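Local coordinates for suppressor of fused family protein (Neisseria gonorrhoeae, PDB 3K5J) that is of unknown function but resembles the N-terminal domain of human Suppressor of fused and may act through protein binding, at residues A[60-65]-A[88-93]; A[57-60]-A[66-69]; A[80-85]-A[138-143]; A[94-97]-A[101-104]. All coordinates share one frame; numbering follows the deposited sequence.

Contact 1. Residues A[60-65]-A[88-93]. With SO4 (sulfate ion), chain B.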
loop_
_atom_site.group_PDB
_atom_site.type_symbol
_atom_site.label_atom_id
_atom_site.label_comp_id
_atom_site.label_asym_id
_atom_site.label_seq_id
_atom_site.Cartn_x
_atom_site.Cartn_y
_atom_site.Cartn_z
ATOM N N GLY A 60 12.219 1.291 2.568
ATOM C CA GLY A 60 12.616 2.696 2.662
ATOM C C GLY A 60 14.103 2.928 2.847
ATOM O O GLY A 60 14.603 3.980 2.485
ATOM N N GLN A 61 14.828 1.925 3.306
ATOM C CA GLN A 61 16.272 2.064 3.438
ATOM C C GLN A 61 16.971 2.184 2.076
ATOM O O GLN A 61 18.079 2.716 2.016
ATOM C CB GLN A 61 16.853 0.911 4.259
ATOM C CG GLN A 61 16.378 0.851 5.683
ATOM C CD GLN A 61 17.257 -0.038 6.540
ATOM O OE1 GLN A 61 17.219 -1.283 6.453
ATOM N NE2 GLN A 61 18.120 0.616 7.372
ATOM N N PHE A 62 16.355 1.674 1.015
ATOM C CA PHE A 62 16.928 1.754 -0.326
ATOM C C PHE A 62 16.165 2.708 -1.230
ATOM O O PHE A 62 16.769 3.378 -2.045
ATOM C CB PHE A 62 16.987 0.345 -0.932
ATOM C CG PHE A 62 17.850 -0.603 -0.135
ATOM C CD1 PHE A 62 19.218 -0.681 -0.380
ATOM C CD2 PHE A 62 17.305 -1.388 0.912
ATOM C CE1 PHE A 62 20.023 -1.535 0.367
ATOM C CE2 PHE A 62 18.125 -2.225 1.692
ATOM C CZ PHE A 62 19.485 -2.299 1.391
ATOM N N LEU A 63 14.830 2.783 -1.078
ATOM C CA LEU A 63 13.959 3.522 -1.994
ATOM C C LEU A 63 13.547 4.904 -1.464
ATOM O O LEU A 63 13.134 5.778 -2.241
ATOM C CB LEU A 63 12.694 2.677 -2.243
ATOM C CG LEU A 63 11.839 2.950 -3.435
ATOM C CD1 LEU A 63 12.648 2.612 -4.680
ATOM C CD2 LEU A 63 10.529 2.150 -3.388
ATOM N N GLY A 64 13.587 5.079 -0.144
ATOM C CA GLY A 64 13.133 6.313 0.469
ATOM C C GLY A 64 11.633 6.387 0.819
ATOM O O GLY A 64 11.133 7.410 1.296
ATOM N N GLN A 65 10.928 5.271 0.583
ATOM C CA GLN A 65 9.510 5.188 0.907
ATOM C C GLN A 65 9.138 3.729 1.254
ATOM O O GLN A 65 9.791 2.789 0.814
ATOM C CB GLN A 65 8.594 5.743 -0.196
ATOM C CG GLN A 65 8.908 5.153 -1.580
ATOM C CD GLN A 65 9.572 6.107 -2.533
ATOM O OE1 GLN A 65 10.136 7.119 -2.113
ATOM N NE2 GLN A 65 9.554 5.765 -3.821
ATOM N N ALA A 88 10.117 -6.763 -5.924
ATOM C CA ALA A 88 9.966 -5.999 -7.171
ATOM C C ALA A 88 10.600 -4.616 -7.083
ATOM O O ALA A 88 11.270 -4.131 -8.023
ATOM C CB ALA A 88 8.516 -5.891 -7.571
ATOM N N SER A 89 10.436 -3.970 -5.927
ATOM C CA SER A 89 10.933 -2.601 -5.773
ATOM C C SER A 89 12.462 -2.565 -5.718
ATOM O O SER A 89 13.065 -1.541 -6.082
ATOM C CB SER A 89 10.318 -1.943 -4.528
ATOM O OG SER A 89 10.836 -2.526 -3.366
HETATM N N MSE A 90 13.101 -3.632 -5.224
HETATM C CA MSE A 90 14.563 -3.715 -5.212
HETATM C C MSE A 90 15.117 -3.903 -6.628
HETATM O O MSE A 90 16.196 -3.401 -6.950
HETATM C CB MSE A 90 15.059 -4.839 -4.296
HETATM C CG MSE A 90 14.843 -4.594 -2.787
HETATM SE SE MSE A 90 15.468 -2.880 -2.027
HETATM C CE MSE A 90 13.814 -1.808 -1.997
ATOM N N HIS A 91 14.361 -4.588 -7.484
ATOM C CA HIS A 91 14.781 -4.817 -8.882
ATOM C C HIS A 91 14.448 -3.675 -9.825
ATOM O O HIS A 91 15.211 -3.366 -10.759
ATOM C CB HIS A 91 14.190 -6.111 -9.394
ATOM C CG HIS A 91 14.860 -7.314 -8.832
ATOM N ND1 HIS A 91 14.164 -8.359 -8.278
ATOM C CD2 HIS A 91 16.174 -7.623 -8.700
ATOM C CE1 HIS A 91 15.015 -9.300 -7.907
ATOM N NE2 HIS A 91 16.241 -8.863 -8.114
ATOM N N TYR A 92 13.306 -3.037 -9.569
ATOM C CA TYR A 92 12.726 -2.046 -10.463
ATOM C C TYR A 92 12.298 -0.783 -9.707
ATOM O O TYR A 92 11.108 -0.416 -9.718
ATOM C CB TYR A 92 11.543 -2.640 -11.226
ATOM C CG TYR A 92 11.863 -3.918 -11.954
ATOM C CD1 TYR A 92 12.685 -3.921 -13.088
ATOM C CD2 TYR A 92 11.418 -5.130 -11.475
ATOM C CE1 TYR A 92 12.998 -5.112 -13.742
ATOM C CE2 TYR A 92 11.720 -6.319 -12.112
ATOM C CZ TYR A 92 12.519 -6.312 -13.231
ATOM O OH TYR A 92 12.808 -7.517 -13.859
ATOM N N PRO A 93 13.254 -0.134 -9.020
ATOM C CA PRO A 93 12.855 1.024 -8.187
ATOM C C PRO A 93 12.118 2.145 -8.935
ATOM O O PRO A 93 11.272 2.836 -8.353
ATOM C CB PRO A 93 14.185 1.502 -7.596
ATOM C CG PRO A 93 15.214 1.007 -8.596
ATOM C CD PRO A 93 14.708 -0.344 -9.004
HETATM S S SO4 B . 19.493 -0.799 10.614
HETATM O O1 SO4 B . 18.182 -1.264 11.054
HETATM O O2 SO4 B . 19.687 -1.043 9.190
HETATM O O3 SO4 B . 19.591 0.631 10.920
HETATM O O4 SO4 B . 20.553 -1.502 11.357
#
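Leu63 packs on Pro93, and Phe62 meets Met90 in a Met-aromatic contact. This is helix-to-helix packing in the Sufu-like fold. The short helix 60-63 lies against the C-terminal end of helix 77-91 and the turn that follows it.

The tight part is the leucine-proline pair. With chi1 at -161°, opposite the backbone N, the branched end of Leu63 extends toward Pro93 and Ser89. The methyl Leu63 CD1 presses on Pro93 CB at 3.5 Å, closer than usual for two carbons. The other branch turns to the serine, and Leu63 CD2 approaches Ser89 CB more loosely, at 4.3 Å. The hydroxyl of Ser89 is used within its own helix, by the backbone O of Ala86.

The Phe62 side is looser and more exposed. Residue 90 is selenomethionine, and two conformers were modelled, so its details hold for one of them. In that conformer the chain bends at chi2 and chi3 and crosses Phe62 at about a right angle. Met90 SE touches Phe62 CB at 3.7 Å. Met90 SE also lies 4.4 Å from the centroid of the Phe62 ring, in an oblique approach 41° off the ring normal. Leu35 also touches the Phe62 side chain.

Gly64, with positive phi, ends the short helix, and Gly64 N still bonds to Gly60 O at 3.0 Å. On the solvent side Gln61 reaches a sulfate, probably from the crystallisation liquor, which Gly1 N and Tyr4 N also bind. The bond from Gln61 NE2 to sulfate O2 is 2.9 Å long and nearly straight, at 169°.

Contact 2. Residues A[57-60]-A[66-69]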
loop_
_atom_site.group_PDB
_atom_site.type_symbol
_atom_site.label_atom_id
_atom_site.label_comp_id
_atom_site.label_asym_id
_atom_site.label_seq_id
_atom_site.Cartn_x
_atom_site.Cartn_y
_atom_site.Cartn_z
ATOM N N SER A 57 7.974 -2.475 5.859
ATOM C CA SER A 57 9.103 -1.932 6.598
ATOM C C SER A 57 10.409 -2.549 6.130
ATOM O O SER A 57 10.676 -3.742 6.372
ATOM C CB SER A 57 8.922 -2.211 8.108
ATOM O OG SER A 57 9.974 -1.621 8.881
ATOM N N GLY A 58 11.192 -1.742 5.443
ATOM C CA GLY A 58 12.518 -2.152 4.993
ATOM C C GLY A 58 12.847 -1.601 3.611
ATOM O O GLY A 58 14.009 -1.378 3.267
ATOM N N ILE A 59 11.825 -1.371 2.797
ATOM C CA ILE A 59 12.000 -0.842 1.439
ATOM C C ILE A 59 12.580 0.560 1.513
ATOM O O ILE A 59 13.369 0.968 0.670
ATOM C CB ILE A 59 10.633 -0.858 0.642
ATOM C CG1 ILE A 59 10.103 -2.297 0.476
ATOM C CG2 ILE A 59 10.785 -0.085 -0.677
ATOM C CD1 ILE A 59 8.691 -2.430 0.014
ATOM N N GLY A 60 12.219 1.291 2.568
ATOM C CA GLY A 60 12.616 2.696 2.662
ATOM C C GLY A 60 14.103 2.928 2.847
ATOM O O GLY A 60 14.603 3.980 2.485
ATOM N N GLU A 66 8.082 3.644 2.045
ATOM C CA GLU A 66 7.341 2.425 2.329
ATOM C C GLU A 66 5.948 2.552 1.727
ATOM O O GLU A 66 5.555 3.639 1.274
ATOM C CB GLU A 66 7.199 2.220 3.828
ATOM C CG GLU A 66 8.493 2.101 4.605
ATOM C CD GLU A 66 9.383 0.903 4.336
ATOM O OE1 GLU A 66 8.950 -0.032 3.623
ATOM O OE2 GLU A 66 10.552 0.918 4.838
ATOM N N PHE A 67 5.198 1.445 1.764
ATOM C CA PHE A 67 3.885 1.366 1.136
ATOM C C PHE A 67 2.877 0.756 2.116
ATOM O O PHE A 67 3.230 -0.100 2.941
ATOM C CB PHE A 67 3.961 0.507 -0.122
ATOM C CG PHE A 67 4.927 1.035 -1.148
ATOM C CD1 PHE A 67 4.561 2.107 -1.962
ATOM C CD2 PHE A 67 6.224 0.591 -1.203
ATOM C CE1 PHE A 67 5.454 2.627 -2.858
ATOM C CE2 PHE A 67 7.133 1.161 -2.091
ATOM C CZ PHE A 67 6.754 2.172 -2.905
ATOM N N PHE A 68 1.605 1.138 2.016
ATOM C CA PHE A 68 0.585 0.519 2.836
ATOM C C PHE A 68 -0.705 0.273 2.076
ATOM O O PHE A 68 -1.037 0.978 1.113
ATOM C CB PHE A 68 0.296 1.329 4.129
ATOM C CG PHE A 68 -0.259 2.678 3.905
ATOM C CD1 PHE A 68 -1.647 2.847 3.842
ATOM C CD2 PHE A 68 0.545 3.781 3.801
ATOM C CE1 PHE A 68 -2.194 4.102 3.614
ATOM C CE2 PHE A 68 -0.012 5.031 3.598
ATOM C CZ PHE A 68 -1.373 5.203 3.496
ATOM N N ILE A 69 -1.444 -0.721 2.562
ATOM C CA ILE A 69 -2.746 -1.156 2.028
ATOM C C ILE A 69 -3.777 -0.984 3.140
ATOM O O ILE A 69 -3.528 -1.429 4.292
ATOM C CB ILE A 69 -2.700 -2.626 1.579
ATOM C CG1 ILE A 69 -1.690 -2.849 0.459
ATOM C CG2 ILE A 69 -4.100 -3.123 1.180
ATOM C CD1 ILE A 69 -1.205 -4.289 0.261
#
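Glu66 turns its carboxylate back onto the backbone amides of Gly58 and Gly60. The setting is a pair of antiparallel strands, 52-57 and 65-71, joined by a connection that carries the short helix 60-63. The acid binds the chain where it leaves the first strand and enters that helix.

OE2 takes the two strong bonds. Gly58 N donates to Glu66 OE2 at 2.8 Å and 171°, on the syn side and 32° out of the carboxylate plane. Gly60 N donates to the same Glu66 OE2, also at 2.8 Å, but from well above the plane. The two amides come from opposite faces, so the oxygen is clasped between them. Tyr4 OH, from helix 2-15, is a further partner of OE2.

OE1 is held mainly by Ser56 OG. The amide of Ile59 adds a weak bond, with Ile59 N 3.3 Å from Glu66 OE1. Both carboxylate oxygens are therefore satisfied although the site is buried. Amides gathered at the start of a helix would be expected to stabilise a negative charge here. Glu66 folds into place by a bend at chi2 (-65°). The hydroxyl of Ser57 points elsewhere and bonds to Asn5 OD1.

Beside this polar cluster is an apolar one. Ile59 crosses the Phe67 side chain at about a right angle, and Met90, Ala86 and Ser89 of helix 77-91 border the isoleucine. Its CD1 methyl stands at the edge of the Phe67 ring, near the ring plane, with Ile59 CD1 4.1 Å from Phe67 CD2.

Contact 3. Residues A[80-85]-A[138-143]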
loop_
_atom_site.group_PDB
_atom_site.type_symbol
_atom_site.label_atom_id
_atom_site.label_comp_id
_atom_site.label_asym_id
_atom_site.label_seq_id
_atom_site.Cartn_x
_atom_site.Cartn_y
_atom_site.Cartn_z
ATOM N N GLU A 80 1.474 -11.203 1.841
ATOM C CA GLU A 80 2.038 -11.864 0.673
ATOM C C GLU A 80 2.338 -10.828 -0.434
ATOM O O GLU A 80 3.412 -10.819 -1.063
ATOM C CB GLU A 80 1.028 -12.922 0.164
ATOM C CG GLU A 80 0.679 -14.057 1.142
ATOM C CD GLU A 80 -0.713 -14.702 0.952
ATOM O OE1 GLU A 80 -1.452 -14.390 -0.044
ATOM O OE2 GLU A 80 -1.075 -15.529 1.860
ATOM N N THR A 81 1.391 -9.936 -0.660
ATOM C CA THR A 81 1.534 -8.884 -1.691
ATOM C C THR A 81 2.721 -7.990 -1.380
ATOM O O THR A 81 3.534 -7.694 -2.248
ATOM C CB THR A 81 0.245 -8.026 -1.761
ATOM O OG1 THR A 81 -0.801 -8.860 -2.259
ATOM C CG2 THR A 81 0.405 -6.822 -2.634
ATOM N N LEU A 82 2.845 -7.580 -0.111
ATOM C CA LEU A 82 3.917 -6.662 0.239
ATOM C C LEU A 82 5.298 -7.324 0.130
ATOM O O LEU A 82 6.255 -6.651 -0.264
ATOM C CB LEU A 82 3.684 -6.026 1.604
ATOM C CG LEU A 82 2.542 -5.003 1.648
ATOM C CD1 LEU A 82 2.162 -4.617 3.088
ATOM C CD2 LEU A 82 2.869 -3.752 0.846
ATOM N N ALA A 83 5.415 -8.623 0.439
ATOM C CA ALA A 83 6.680 -9.332 0.212
ATOM C C ALA A 83 7.060 -9.357 -1.276
ATOM O O ALA A 83 8.207 -9.126 -1.658
ATOM C CB ALA A 83 6.668 -10.743 0.798
HETATM N N MSE A 84 6.077 -9.593 -2.120
HETATM C CA MSE A 84 6.277 -9.573 -3.575
HETATM C C MSE A 84 6.747 -8.190 -4.005
HETATM O O MSE A 84 7.681 -8.063 -4.812
HETATM C CB MSE A 84 4.981 -9.966 -4.266
HETATM C CG MSE A 84 5.015 -9.781 -5.780
HETATM SE SE MSE A 84 3.306 -10.014 -6.629
HETATM C CE MSE A 84 2.516 -8.358 -6.108
ATOM N N LEU A 85 6.099 -7.138 -3.469
ATOM C CA LEU A 85 6.467 -5.761 -3.836
ATOM C C LEU A 85 7.845 -5.348 -3.320
ATOM O O LEU A 85 8.537 -4.570 -3.967
ATOM C CB LEU A 85 5.363 -4.716 -3.449
ATOM C CG LEU A 85 4.007 -4.989 -4.116
ATOM C CD1 LEU A 85 2.973 -3.911 -3.695
ATOM C CD2 LEU A 85 4.107 -5.078 -5.631
ATOM N N PHE A 138 3.648 5.847 1.375
ATOM C CA PHE A 138 2.725 5.967 0.257
ATOM C C PHE A 138 1.630 4.909 0.314
ATOM O O PHE A 138 1.841 3.781 0.744
ATOM C CB PHE A 138 3.462 5.881 -1.115
ATOM C CG PHE A 138 4.434 6.992 -1.387
ATOM C CD1 PHE A 138 4.348 8.220 -0.768
ATOM C CD2 PHE A 138 5.492 6.757 -2.228
ATOM C CE1 PHE A 138 5.251 9.214 -1.084
ATOM C CE2 PHE A 138 6.429 7.758 -2.510
ATOM C CZ PHE A 138 6.289 8.974 -1.913
ATOM N N TRP A 139 0.462 5.292 -0.195
ATOM C CA TRP A 139 -0.751 4.477 -0.204
ATOM C C TRP A 139 -0.882 3.697 -1.502
ATOM O O TRP A 139 -0.807 4.252 -2.602
ATOM C CB TRP A 139 -1.929 5.429 -0.047
ATOM C CG TRP A 139 -3.266 4.856 -0.039
ATOM C CD1 TRP A 139 -3.627 3.619 0.367
ATOM C CD2 TRP A 139 -4.475 5.554 -0.321
ATOM N NE1 TRP A 139 -4.990 3.473 0.327
ATOM C CE2 TRP A 139 -5.537 4.654 -0.090
ATOM C CE3 TRP A 139 -4.776 6.838 -0.764
ATOM C CZ2 TRP A 139 -6.868 5.018 -0.255
ATOM C CZ3 TRP A 139 -6.090 7.195 -0.951
ATOM C CH2 TRP A 139 -7.113 6.295 -0.692
ATOM N N LEU A 140 -1.023 2.386 -1.372
ATOM C CA LEU A 140 -1.371 1.506 -2.480
ATOM C C LEU A 140 -2.916 1.485 -2.633
ATOM O O LEU A 140 -3.605 0.727 -1.957
ATOM C CB LEU A 140 -0.813 0.118 -2.214
ATOM C CG LEU A 140 0.707 -0.018 -2.207
ATOM C CD1 LEU A 140 1.154 -1.374 -1.726
ATOM C CD2 LEU A 140 1.307 0.351 -3.548
ATOM N N LEU A 141 -3.416 2.330 -3.523
ATOM C CA LEU A 141 -4.847 2.514 -3.713
ATOM C C LEU A 141 -5.330 1.543 -4.809
ATOM O O LEU A 141 -4.866 1.639 -5.950
ATOM C CB LEU A 141 -5.106 3.958 -4.155
ATOM C CG LEU A 141 -6.490 4.285 -4.720
ATOM C CD1 LEU A 141 -7.580 3.910 -3.709
ATOM C CD2 LEU A 141 -6.541 5.766 -5.115
ATOM N N PRO A 142 -6.237 0.598 -4.493
ATOM C CA PRO A 142 -6.714 -0.280 -5.583
ATOM C C PRO A 142 -7.488 0.475 -6.648
ATOM O O PRO A 142 -8.320 1.334 -6.324
ATOM C CB PRO A 142 -7.616 -1.293 -4.866
ATOM C CG PRO A 142 -7.358 -1.127 -3.415
ATOM C CD PRO A 142 -6.849 0.270 -3.201
ATOM N N ILE A 143 -7.188 0.169 -7.920
ATOM C CA ILE A 143 -7.905 0.779 -9.021
ATOM C C ILE A 143 -8.484 -0.304 -9.930
ATOM O O ILE A 143 -8.007 -1.431 -9.943
ATOM C CB ILE A 143 -7.011 1.759 -9.836
ATOM C CG1 ILE A 143 -5.893 1.069 -10.587
ATOM C CG2 ILE A 143 -6.441 2.900 -8.915
ATOM C CD1 ILE A 143 -5.080 1.992 -11.558
#
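Leu140 meets Leu82 and Leu85 of a facing helix with a single methyl. This is helix-on-sheet packing, with helix 77-91 laid against one face of the mixed sheet. The main chains stay well apart, with the CA atoms of Leu82 and Leu140 10.1 Å from each other. Leucine side chains span the gap.

Leu85 and Leu140 reach toward each other tip to tip. Leu85 CD1 meets Leu140 CD1 at 3.7 Å, and in both residues the bond from CA to CB already aims at the partner. Leu82 comes differently. It leaves the helix more to one side and slants across Leu140, so that only its CD2 branch arrives, with Leu82 CD2 3.9 Å from Leu140 CD1. One methyl of the strand thus serves two leucines placed three residues apart on the helix.

All three leucines have CG anti to the carbonyl carbon. In Leu140, chi1 of -67° followed by an extended chi2 of 171° puts CD1 foremost toward the helix. Leu82 and Leu85 are likewise extended at chi2. Phe67, Ile69 and Phe117 pack around Leu140, and Val102 borders Leu85, so the buried apolar cluster draws on several strands.

The alternate residues Trp139 and Leu141 face the other side of the sheet, where Trp139 meets Phe68 and Tyr170. On the helix side, the two methyls that touch Leu140 CD1, Leu82 CD2 and Leu85 CD1, stand 4.5 Å apart.

Contact 4. Residues A[94-97]-A[101-104]. With SO4 (sulfate ion), chain E.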
loop_
_atom_site.group_PDB
_atom_site.type_symbol
_atom_site.label_atom_id
_atom_site.label_comp_id
_atom_site.label_asym_id
_atom_site.label_seq_id
_atom_site.Cartn_x
_atom_site.Cartn_y
_atom_site.Cartn_z
ATOM N N ASP A 94 12.422 2.368 -10.208
ATOM C CA ASP A 94 11.739 3.420 -10.954
ATOM C C ASP A 94 10.242 3.160 -11.059
ATOM O O ASP A 94 9.471 4.108 -11.285
ATOM C CB ASP A 94 12.321 3.587 -12.389
ATOM C CG ASP A 94 13.756 4.039 -12.413
ATOM O OD1 ASP A 94 14.363 4.346 -11.385
ATOM O OD2 ASP A 94 14.305 4.091 -13.540
ATOM N N GLN A 95 9.823 1.902 -10.919
ATOM C CA GLN A 95 8.397 1.599 -11.031
ATOM C C GLN A 95 7.660 1.742 -9.708
ATOM O O GLN A 95 6.437 1.572 -9.655
ATOM C CB GLN A 95 8.169 0.201 -11.597
ATOM C CG GLN A 95 8.749 0.043 -13.006
ATOM C CD GLN A 95 8.329 1.147 -13.940
ATOM O OE1 GLN A 95 7.144 1.475 -14.039
ATOM N NE2 GLN A 95 9.302 1.749 -14.612
ATOM N N PHE A 96 8.387 2.096 -8.655
ATOM C CA PHE A 96 7.766 2.187 -7.320
ATOM C C PHE A 96 7.844 3.608 -6.779
ATOM O O PHE A 96 8.263 3.868 -5.668
ATOM C CB PHE A 96 8.379 1.128 -6.388
ATOM C CG PHE A 96 7.869 -0.229 -6.703
ATOM C CD1 PHE A 96 8.430 -0.996 -7.693
ATOM C CD2 PHE A 96 6.739 -0.681 -6.063
ATOM C CE1 PHE A 96 7.907 -2.238 -8.015
ATOM C CE2 PHE A 96 6.196 -1.892 -6.355
ATOM C CZ PHE A 96 6.736 -2.667 -7.358
ATOM N N GLN A 97 7.395 4.514 -7.620
ATOM C CA GLN A 97 7.395 5.928 -7.324
ATOM C C GLN A 97 5.974 6.453 -7.342
ATOM O O GLN A 97 5.088 5.825 -7.948
ATOM C CB GLN A 97 8.276 6.672 -8.351
ATOM C CG GLN A 97 9.691 6.183 -8.424
ATOM C CD GLN A 97 10.472 6.347 -7.132
ATOM O OE1 GLN A 97 10.223 7.270 -6.322
ATOM N NE2 GLN A 97 11.406 5.453 -6.914
ATOM N N THR A 101 1.618 2.873 -11.412
ATOM C CA THR A 101 0.752 1.750 -11.101
ATOM C C THR A 101 1.569 0.495 -10.884
ATOM O O THR A 101 2.663 0.321 -11.455
ATOM C CB THR A 101 -0.304 1.479 -12.164
ATOM O OG1 THR A 101 0.309 1.209 -13.427
ATOM C CG2 THR A 101 -1.268 2.629 -12.310
ATOM N N VAL A 102 1.013 -0.360 -10.036
ATOM C CA VAL A 102 1.598 -1.624 -9.655
ATOM C C VAL A 102 0.653 -2.737 -10.073
ATOM O O VAL A 102 -0.483 -2.754 -9.634
ATOM C CB VAL A 102 1.809 -1.728 -8.118
ATOM C CG1 VAL A 102 2.310 -3.130 -7.773
ATOM C CG2 VAL A 102 2.716 -0.650 -7.630
ATOM N N ASN A 103 1.102 -3.648 -10.934
ATOM C CA ASN A 103 0.341 -4.831 -11.291
ATOM C C ASN A 103 0.585 -5.874 -10.222
ATOM O O ASN A 103 1.707 -6.360 -10.067
ATOM C CB ASN A 103 0.750 -5.342 -12.699
ATOM C CG ASN A 103 -0.160 -6.436 -13.221
ATOM O OD1 ASN A 103 -0.894 -7.124 -12.455
ATOM N ND2 ASN A 103 -0.127 -6.615 -14.569
ATOM N N ILE A 104 -0.457 -6.233 -9.479
ATOM C CA ILE A 104 -0.368 -7.202 -8.397
ATOM C C ILE A 104 -0.229 -8.623 -8.915
ATOM O O ILE A 104 0.234 -9.512 -8.184
ATOM C CB ILE A 104 -1.645 -7.071 -7.480
ATOM C CG1 ILE A 104 -1.814 -5.615 -7.049
ATOM C CG2 ILE A 104 -1.637 -8.028 -6.298
ATOM C CD1 ILE A 104 -3.185 -5.342 -6.370
HETATM S S SO4 E . 0.903 -3.579 -16.425
HETATM O O1 SO4 E . 0.105 -4.026 -17.582
HETATM O O2 SO4 E . 1.812 -2.583 -16.967
HETATM O O3 SO4 E . -0.038 -2.973 -15.430
HETATM O O4 SO4 E . 1.696 -4.714 -15.918
HETATM O O HOH W 1 4.987 -0.756 -10.362
#
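One water joins Gln95 to Thr101 by their backbone carbonyls. It donates to Gln95 O at 2.8 Å and to Thr101 O at 2.8 Å, and so spends both of its protons. The two acceptors, Gln95 O and Thr101 O, are 4.4 Å apart. Neither can donate to the other, so the water supplies the link that the backbones lack. It also lies over one face of the Phe96 ring, 3.9 Å above the plane and offset toward the rim.

Next to the water the contact is apolar. The Phe96 side chain crosses Val102 at about a right angle, and Phe96 CE2 touches Val102 CG2 at 3.9 Å. The methyl meets the ring obliquely. Phe96 has CG anti to the carbonyl carbon (chi1 -75°), which brings the CE2 side of the ring to the valine.

Beyond the pair, Asn103 faces outward to a sulfate, probably from the crystallisation liquor. Asn103 ND2 donates to sulfate O4 at 3.0 Å and 168°, and Arg148 holds the same ion. Asn103 OD1 accepts from Gly105 N, so both ends of the amide are engaged.

The contact closes the loop between helix 77-91 and strand 101-103. Gln65, at the start of strand 65-71, ties this loop down through Phe96 O and Gln97 OE1. Phe96 rests on Leu85, Ala88 and Ser89 of helix 77-91 and on Leu63 of helix 60-63. Val102 packs on Leu85 of helix 77-91, while its backbone pairs with Phe117 in strand 116-120.

In the fold
Contacts 2 and 3 are buried, contact 4 is partly buried, and contact 1 lies at the surface. Helix 77-91 serves both contact 1, at its C-terminal end, and contact 3, in its N-terminal half. Contacts 2 and 3 meet in the sheet, where strands 65-71 and 135-143 run side by side. Contacts 1 and 2 share Gly60. Contact 4 is nested in the chain loop closed by contact 3 and adjoins it through Leu85. The chemistry differs with place. Contact 3 is purely apolar, contact 2 buries a carboxylate among backbone amides, contact 4 uses a bridging water, and contact 1 relies on apolar and selenium-aromatic packing. Sulfates accompany contacts 1 and 4.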